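Local atomic coordinates of DUF3863 domain-containing protein (Parabacteroides distasonis, PDB entry 3LM3), a protein that is of unknown function but is probably a carbohydrate-active enzyme, related to glycoside hydrolases and deacetylases. Residues D211-L215 against F325-R330; H264-H269 against F343-S348. All coordinates share one frame; numbering follows the deposited sequence.

The two contacts each join one helix to one strand, but the four elements are all different. Interaction 1 sets strand 213-216, at the border of a small parallel sheet, against helix 322-332. It is a buried contact, and its centre lies about 13 Å from the centre of the chain. Interaction 2 sets helix 255-277 against strand 341-346, an outer strand of an antiparallel sheet. Its centre lies about 16 Å from the centre of the chain, and it is only partly buried. Both pair apolar side chains with polar links: a two-pronged salt bridge, part of a three-residue network, in interaction 1; a histidine-carboxylate bond and a bridging water in interaction 2. Helix 322-332 and strand 341-346 are consecutive in the chain.

Interaction 1: residues D211-L215 against F325-R330; sequences DCVNL and FGELWR
The guanidinium of R330 is met at its edges by two acids, D211 and E327, both close to its plane. The three residues form a salt-bridge network at one end of a strand-on-helix contact, where strand 213-216 of a parallel sheet runs over helix 322-332. R330 grips D211 side-on. R330 NE reaches D211 OD1 at 2.9 Å. R330 NH2 reaches D211 OD2 at 2.8 Å. Both bonds are nearly straight. The carboxylate is turned 35° from the guanidinium plane, and both its oxygens are met on their syn sides, from about 30° out of the carboxylate plane. NH1 turns to E327 OE1, one helical turn back, which helps fix the rotation of the group. The R330 chain is extended from CG to NE, and this carries the guanidinium out to D211. The W329 ring meets V213 obliquely: V213 CG2 is 3.6 Å from W329 CE3, and CG1 of the same valine lies nearly as close. The indole NE1 is bonded to Y341. At G326 the helix has no side chain, and V213 CG2 comes to 3.7 Å from G326 O. L215 closes the other end. Its CD2 meets the edge of the F325 ring, 4.0 Å from F325 CE2.

Interaction 2: residues H264-H269 against F343-S348; sequences HTEAIH and FVERGS
H264 NE2 donates a hydrogen bond to E345 OE2, 2.9 Å long. This histidine-carboxylate pair links helix 255-277 to an outer strand, 341-346, of an antiparallel sheet. The two run roughly antiparallel, with their axes at 150°. The oxygen lies in the ring plane of H264 but is met on its anti side and somewhat out of the carboxylate plane, and the carboxylate is turned 52° from the ring. R346 O also sits at the ring edge, 3.0 Å from H264 CE1. Over one face lies S348 CB, in a CH-pi contact 3.5 Å from the ring centroid. H264 has CG anti to the backbone N (chi1 170°), which swings the ring out to the strand. An alanine here would remove ring and donor together, and would probably leave E345 OE2 without this mate and S348 CB without a face to rest on.

Next to this pair, I268 CD1 packs 3.6 Å from E345 CD. F222 of helix 222-225 touches both residues. I268 CG2 instead meets the F343 ring, 4.1 Å from F343 CD1. H269 meets the same phenylalanine obliquely, with ring centroids 5.1 Å apart. Y190 meets both rings, edge-to-face with F343, and its hydroxyl is hydrogen-bonded to H269 ND1. Further out, S348 OG is bonded to E261, on the same helix as H264, which helps place S348. One water joins the backbones: it donates to I268 O at 2.8 Å and accepts from V344 N at 2.9 Å.

Interaction 1: residues D211-L215 against F325-R330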
ATOM      1  N   ASP A 211       8.083 -15.196   7.460  1.00  6.89           N
ATOM      2  CA  ASP A 211       9.043 -14.782   6.426  1.00  7.35           C
ATOM      3  C   ASP A 211       8.293 -14.311   5.173  1.00  6.73           C
ATOM      4  O   ASP A 211       8.398 -14.900   4.101  1.00  7.93           O
ATOM      5  CB  ASP A 211      10.024 -15.922   6.139  1.00  7.05           C
ATOM      6  CG  ASP A 211      11.171 -15.512   5.236  1.00 10.40           C
ATOM      7  OD1 ASP A 211      11.408 -14.319   5.014  1.00  8.83           O
ATOM      8  OD2 ASP A 211      11.848 -16.420   4.720  1.00 11.66           O
ATOM      9  N   CYS A 212       7.547 -13.220   5.318  1.00  7.52           N
ATOM     10  CA  CYS A 212       6.869 -12.601   4.223  1.00  7.16           C
ATOM     11  C   CYS A 212       6.926 -11.105   4.481  1.00  9.48           C
ATOM     12  O   CYS A 212       6.587 -10.637   5.568  1.00 10.88           O
ATOM     13  CB  CYS A 212       5.413 -13.066   4.162  1.00  8.31           C
ATOM     14  SG  CYS A 212       4.549 -12.527   2.631  1.00 10.30           S
ATOM     15  N   VAL A 213       7.369 -10.371   3.495  1.00  7.08           N
ATOM     16  CA  VAL A 213       7.467  -8.919   3.600  1.00  7.03           C
ATOM     17  C   VAL A 213       6.086  -8.347   3.311  1.00  8.09           C
ATOM     18  O   VAL A 213       5.471  -8.615   2.273  1.00  8.51           O
ATOM     19  CB  VAL A 213       8.459  -8.367   2.553  1.00  6.78           C
ATOM     20  CG1 VAL A 213       8.585  -6.831   2.689  1.00  7.44           C
ATOM     21  CG2 VAL A 213       9.813  -9.032   2.685  1.00  8.03           C
ATOM     22  N   ASN A 214       5.581  -7.534   4.224  1.00  6.48           N
ATOM     23  CA  ASN A 214       4.257  -6.937   4.089  1.00  6.64           C
ATOM     24  C   ASN A 214       4.392  -5.502   3.559  1.00  7.44           C
ATOM     25  O   ASN A 214       4.993  -4.653   4.210  1.00  8.00           O
ATOM     26  CB  ASN A 214       3.492  -6.963   5.425  1.00  7.59           C
ATOM     27  CG  ASN A 214       2.028  -6.720   5.239  1.00  7.92           C
ATOM     28  OD1 ASN A 214       1.592  -6.463   4.126  1.00  9.18           O
ATOM     29  ND2 ASN A 214       1.224  -6.819   6.320  1.00  9.52           N
ATOM     30  N   LEU A 215       3.834  -5.275   2.385  1.00  6.78           N
ATOM     31  CA  LEU A 215       3.904  -4.029   1.642  1.00  7.50           C
ATOM     32  C   LEU A 215       2.590  -3.280   1.568  1.00  6.92           C
ATOM     33  O   LEU A 215       1.542  -3.813   1.191  1.00  7.30           O
ATOM     34  CB  LEU A 215       4.336  -4.271   0.188  1.00  7.89           C
ATOM     35  CG  LEU A 215       5.717  -4.891   0.005  1.00  7.51           C
ATOM     36  CD1 LEU A 215       6.048  -5.012  -1.495  1.00  7.85           C
ATOM     37  CD2 LEU A 215       6.806  -4.058   0.731  1.00  8.45           C
ATOM     38  N   PHE A 325      10.700  -5.535  -5.496  1.00  7.21           N
ATOM     39  CA  PHE A 325      11.041  -4.618  -4.427  1.00  6.03           C
ATOM     40  C   PHE A 325      11.019  -5.339  -3.084  1.00  7.13           C
ATOM     41  O   PHE A 325      11.932  -5.180  -2.280  1.00  6.88           O
ATOM     42  CB  PHE A 325      10.096  -3.408  -4.391  1.00  7.13           C
ATOM     43  CG  PHE A 325      10.341  -2.538  -3.193  1.00  6.33           C
ATOM     44  CD1 PHE A 325      11.493  -1.765  -3.091  1.00  6.89           C
ATOM     45  CD2 PHE A 325       9.462  -2.567  -2.108  1.00  7.21           C
ATOM     46  CE1 PHE A 325      11.771  -1.051  -1.918  1.00  7.65           C
ATOM     47  CE2 PHE A 325       9.722  -1.888  -0.962  1.00  6.69           C
ATOM     48  CZ  PHE A 325      10.864  -1.085  -0.854  1.00  7.53           C
ATOM     49  N   GLY A 326       9.976  -6.113  -2.816  1.00  6.87           N
ATOM     50  CA  GLY A 326       9.916  -6.853  -1.551  1.00  6.98           C
ATOM     51  C   GLY A 326      11.105  -7.769  -1.373  1.00  7.37           C
ATOM     52  O   GLY A 326      11.634  -7.888  -0.278  1.00  6.88           O
ATOM     53  N   GLU A 327      11.535  -8.424  -2.450  1.00  6.85           N
ATOM     54  CA  GLU A 327      12.706  -9.305  -2.336  1.00  7.21           C
ATOM     55  C   GLU A 327      13.990  -8.512  -2.190  1.00  6.93           C
ATOM     56  O   GLU A 327      14.877  -8.977  -1.482  1.00  8.21           O
ATOM     57  CB  GLU A 327      12.796 -10.306  -3.475  1.00  7.73           C
ATOM     58  CG  GLU A 327      11.710 -11.380  -3.424  1.00  7.45           C
ATOM     59  CD  GLU A 327      11.852 -12.335  -2.258  1.00  9.15           C
ATOM     60  OE1 GLU A 327      12.909 -12.406  -1.585  1.00 10.10           O
ATOM     61  OE2 GLU A 327      10.867 -13.042  -1.999  1.00 10.77           O
ATOM     62  N   LEU A 328      14.091  -7.310  -2.780  1.00  7.34           N
ATOM     63  CA  LEU A 328      15.252  -6.459  -2.478  1.00  8.23           C
ATOM     64  C   LEU A 328      15.305  -6.099  -0.997  1.00  8.34           C
ATOM     65  O   LEU A 328      16.371  -6.125  -0.375  1.00  8.64           O
ATOM     66  CB  LEU A 328      15.243  -5.165  -3.311  1.00  9.68           C
ATOM     67  CG  LEU A 328      15.647  -5.305  -4.762  1.00 12.28           C
ATOM     68  CD1 LEU A 328      15.306  -4.027  -5.531  1.00 14.88           C
ATOM     69  CD2 LEU A 328      17.153  -5.674  -4.884  1.00 13.73           C
ATOM     70  N   TRP A 329      14.155  -5.790  -0.410  1.00  7.80           N
ATOM     71  CA  TRP A 329      14.088  -5.467   1.007  1.00  6.54           C
ATOM     72  C   TRP A 329      14.497  -6.678   1.854  1.00  7.72           C
ATOM     73  O   TRP A 329      15.328  -6.571   2.752  1.00  8.33           O
ATOM     74  CB  TRP A 329      12.705  -4.929   1.377  1.00  7.11           C
ATOM     75  CG  TRP A 329      12.616  -4.415   2.765  1.00  7.10           C
ATOM     76  CD1 TRP A 329      12.782  -3.131   3.181  1.00  7.47           C
ATOM     77  CD2 TRP A 329      12.278  -5.168   3.937  1.00  7.16           C
ATOM     78  NE1 TRP A 329      12.603  -3.039   4.534  1.00  8.03           N
ATOM     79  CE2 TRP A 329      12.293  -4.283   5.025  1.00  7.49           C
ATOM     80  CE3 TRP A 329      11.979  -6.516   4.167  1.00  7.28           C
ATOM     81  CZ2 TRP A 329      12.006  -4.693   6.336  1.00  7.71           C
ATOM     82  CZ3 TRP A 329      11.689  -6.918   5.454  1.00  6.96           C
ATOM     83  CH2 TRP A 329      11.700  -6.013   6.521  1.00  7.95           C
ATOM     84  N   ARG A 330      13.956  -7.833   1.517  1.00  7.04           N
ATOM     85  CA  ARG A 330      14.207  -9.085   2.238  1.00  7.00           C
ATOM     86  C   ARG A 330      15.672  -9.512   2.141  1.00  7.42           C
ATOM     87  O   ARG A 330      16.182 -10.176   3.051  1.00  7.81           O
ATOM     88  CB  ARG A 330      13.287 -10.155   1.633  1.00  8.52           C
ATOM     89  CG  ARG A 330      13.401 -11.538   2.227  1.00  8.06           C
ATOM     90  CD  ARG A 330      12.132 -12.361   1.861  1.00  9.07           C
ATOM     91  NE  ARG A 330      12.267 -13.754   2.297  1.00  8.41           N
ATOM     92  CZ  ARG A 330      12.763 -14.750   1.582  1.00  7.74           C
ATOM     93  NH1 ARG A 330      13.137 -14.613   0.313  1.00  9.24           N
ATOM     94  NH2 ARG A 330      12.853 -15.960   2.142  1.00 10.22           N
TER

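Interaction 2: residues H264-H269 against F343-S348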
ATOM      1  N   HIS A 264       4.586  16.021  -4.319  1.00  6.84           N
ATOM      2  CA  HIS A 264       4.816  16.339  -2.917  1.00  6.20           C
ATOM      3  C   HIS A 264       4.870  15.066  -2.068  1.00  5.96           C
ATOM      4  O   HIS A 264       5.740  14.893  -1.207  1.00  6.60           O
ATOM      5  CB  HIS A 264       3.696  17.244  -2.396  1.00  5.79           C
ATOM      6  CG  HIS A 264       3.721  17.437  -0.915  1.00  6.90           C
ATOM      7  ND1 HIS A 264       4.522  18.380  -0.317  1.00  9.23           N
ATOM      8  CD2 HIS A 264       3.079  16.782   0.088  1.00  8.74           C
ATOM      9  CE1 HIS A 264       4.353  18.318   0.992  1.00  8.99           C
ATOM     10  NE2 HIS A 264       3.506  17.338   1.266  1.00  8.88           N
ATOM     11  N   THR A 265       3.905  14.176  -2.304  1.00  6.34           N
ATOM     12  CA  THR A 265       3.839  12.941  -1.544  1.00  6.22           C
ATOM     13  C   THR A 265       5.047  12.076  -1.829  1.00  6.90           C
ATOM     14  O   THR A 265       5.650  11.509  -0.888  1.00  6.95           O
ATOM     15  CB  THR A 265       2.532  12.209  -1.805  1.00  6.61           C
ATOM     16  OG1 THR A 265       1.417  13.061  -1.451  1.00  7.79           O
ATOM     17  CG2 THR A 265       2.450  10.927  -1.004  1.00  6.76           C
ATOM     18  N   GLU A 266       5.452  11.995  -3.096  1.00  6.23           N
ATOM     19  CA  GLU A 266       6.680  11.251  -3.396  1.00  6.14           C
ATOM     20  C   GLU A 266       7.898  11.843  -2.728  1.00  6.77           C
ATOM     21  O   GLU A 266       8.796  11.118  -2.296  1.00  7.43           O
ATOM     22  CB  GLU A 266       6.917  11.108  -4.891  1.00  6.08           C
ATOM     23  CG  GLU A 266       5.866  10.293  -5.558  1.00  7.42           C
ATOM     24  CD  GLU A 266       6.227   9.931  -6.966  1.00  8.63           C
ATOM     25  OE1 GLU A 266       6.793  10.798  -7.706  1.00  8.32           O
ATOM     26  OE2 GLU A 266       5.955   8.794  -7.372  1.00  8.70           O
ATOM     27  N   ALA A 267       7.948  13.178  -2.620  1.00  6.83           N
ATOM     28  CA  ALA A 267       9.110  13.843  -2.032  1.00  7.03           C
ATOM     29  C   ALA A 267       9.293  13.513  -0.538  1.00  7.63           C
ATOM     30  O   ALA A 267      10.411  13.556  -0.036  1.00  8.02           O
ATOM     31  CB  ALA A 267       9.042  15.351  -2.243  1.00  7.84           C
ATOM     32  N   ILE A 268       8.218  13.143   0.156  1.00  7.63           N
ATOM     33  CA  ILE A 268       8.341  12.658   1.525  1.00  7.26           C
ATOM     34  C   ILE A 268       9.354  11.512   1.595  1.00  6.65           C
ATOM     35  O   ILE A 268      10.149  11.381   2.545  1.00  7.84           O
ATOM     36  CB  ILE A 268       6.984  12.150   2.063  1.00  7.06           C
ATOM     37  CG1 ILE A 268       5.944  13.265   2.051  1.00  7.23           C
ATOM     38  CG2 ILE A 268       7.098  11.500   3.473  1.00  8.97           C
ATOM     39  CD1 ILE A 268       4.492  12.750   2.373  1.00  9.07           C
ATOM     40  N   HIS A 269       9.327  10.679   0.559  1.00  6.83           N
ATOM     41  CA  HIS A 269      10.141   9.479   0.448  1.00  7.53           C
ATOM     42  C   HIS A 269      11.449   9.679  -0.280  1.00  7.86           C
ATOM     43  O   HIS A 269      12.474   9.117   0.102  1.00  8.05           O
ATOM     44  CB  HIS A 269       9.292   8.410  -0.234  1.00  6.94           C
ATOM     45  CG  HIS A 269       8.091   8.091   0.570  1.00  7.04           C
ATOM     46  ND1 HIS A 269       8.150   7.205   1.625  1.00  7.33           N
ATOM     47  CD2 HIS A 269       6.883   8.689   0.641  1.00  7.45           C
ATOM     48  CE1 HIS A 269       7.002   7.225   2.269  1.00  7.11           C
ATOM     49  NE2 HIS A 269       6.212   8.120   1.692  1.00  6.40           N
ATOM     50  N   PHE A 343       9.923   9.592   9.176  1.00  8.32           N
ATOM     51  CA  PHE A 343       9.471  10.522   8.159  1.00  8.07           C
ATOM     52  C   PHE A 343       9.171  11.868   8.763  1.00  7.46           C
ATOM     53  O   PHE A 343       8.738  11.938   9.912  1.00  7.60           O
ATOM     54  CB  PHE A 343       8.210  10.002   7.452  1.00  7.33           C
ATOM     55  CG  PHE A 343       8.399   8.665   6.823  1.00  8.11           C
ATOM     56  CD1 PHE A 343       9.013   8.546   5.589  1.00  7.29           C
ATOM     57  CD2 PHE A 343       7.992   7.513   7.470  1.00  9.57           C
ATOM     58  CE1 PHE A 343       9.256   7.295   5.042  1.00  7.08           C
ATOM     59  CE2 PHE A 343       8.224   6.243   6.894  1.00  8.19           C
ATOM     60  CZ  PHE A 343       8.843   6.152   5.677  1.00  7.59           C
ATOM     61  N   VAL A 344       9.387  12.910   7.974  1.00  7.53           N
ATOM     62  CA  VAL A 344       9.004  14.282   8.327  0.50  7.48           C
ATOM     63  C   VAL A 344       8.295  14.892   7.128  1.00  9.11           C
ATOM     64  O   VAL A 344       8.778  14.755   5.990  1.00  9.70           O
ATOM     65  CB  VAL A 344      10.224  15.140   8.695  0.50  8.49           C
ATOM     66  CG1 VAL A 344       9.811  16.606   8.910  0.50  8.84           C
ATOM     67  CG2 VAL A 344      10.939  14.570   9.914  0.50  5.83           C
ATOM     68  N   GLU A 345       7.157  15.533   7.352  1.00  8.40           N
ATOM     69  CA  GLU A 345       6.414  16.174   6.265  1.00  7.44           C
ATOM     70  C   GLU A 345       5.755  17.437   6.740  1.00  7.42           C
ATOM     71  O   GLU A 345       5.174  17.452   7.805  1.00  7.44           O
ATOM     72  CB  GLU A 345       5.327  15.241   5.753  1.00  7.93           C
ATOM     73  CG  GLU A 345       4.532  15.841   4.590  1.00  7.35           C
ATOM     74  CD  GLU A 345       3.143  15.320   4.430  1.00  8.57           C
ATOM     75  OE1 GLU A 345       2.780  14.323   5.084  1.00  9.26           O
ATOM     76  OE2 GLU A 345       2.394  15.889   3.573  1.00  8.03           O
ATOM     77  N   ARG A 346       5.837  18.483   5.930  1.00  7.18           N
ATOM     78  CA  ARG A 346       4.947  19.638   6.060  1.00  8.23           C
ATOM     79  C   ARG A 346       3.913  19.603   4.953  1.00  7.50           C
ATOM     80  O   ARG A 346       4.132  19.019   3.887  1.00  8.37           O
ATOM     81  CB  ARG A 346       5.699  20.959   6.047  1.00  8.34           C
ATOM     82  CG  ARG A 346       6.483  21.181   7.285  1.00 11.03           C
ATOM     83  CD  ARG A 346       7.267  22.474   7.226  1.00 12.49           C
ATOM     84  NE  ARG A 346       7.888  22.726   8.516  1.00 11.47           N
ATOM     85  CZ  ARG A 346       8.425  23.894   8.875  1.00 14.64           C
ATOM     86  NH1 ARG A 346       8.440  24.916   8.036  1.00 14.29           N
ATOM     87  NH2 ARG A 346       8.950  24.015  10.088  1.00 16.57           N
ATOM     88  N   GLY A 347       2.750  20.205   5.180  1.00  8.21           N
ATOM     89  CA  GLY A 347       1.699  20.150   4.167  1.00  7.52           C
ATOM     90  C   GLY A 347       2.137  20.795   2.867  1.00  6.88           C
ATOM     91  O   GLY A 347       2.932  21.747   2.869  1.00  8.62           O
ATOM     92  N   SER A 348       1.605  20.307   1.752  1.00  6.42           N
ATOM     93  CA  SER A 348       1.910  20.885   0.455  1.00  7.59           C
ATOM     94  C   SER A 348       1.334  22.269   0.282  1.00  6.47           C
ATOM     95  O   SER A 348       1.760  23.025  -0.589  1.00  8.23           O
ATOM     96  CB  SER A 348       1.393  20.005  -0.671  1.00  8.02           C
ATOM     97  OG  SER A 348      -0.024  19.931  -0.676  1.00  8.31           O
TER
HETATM   98  O   HOH W   1      10.203  12.473   5.175  1.00  8.89           O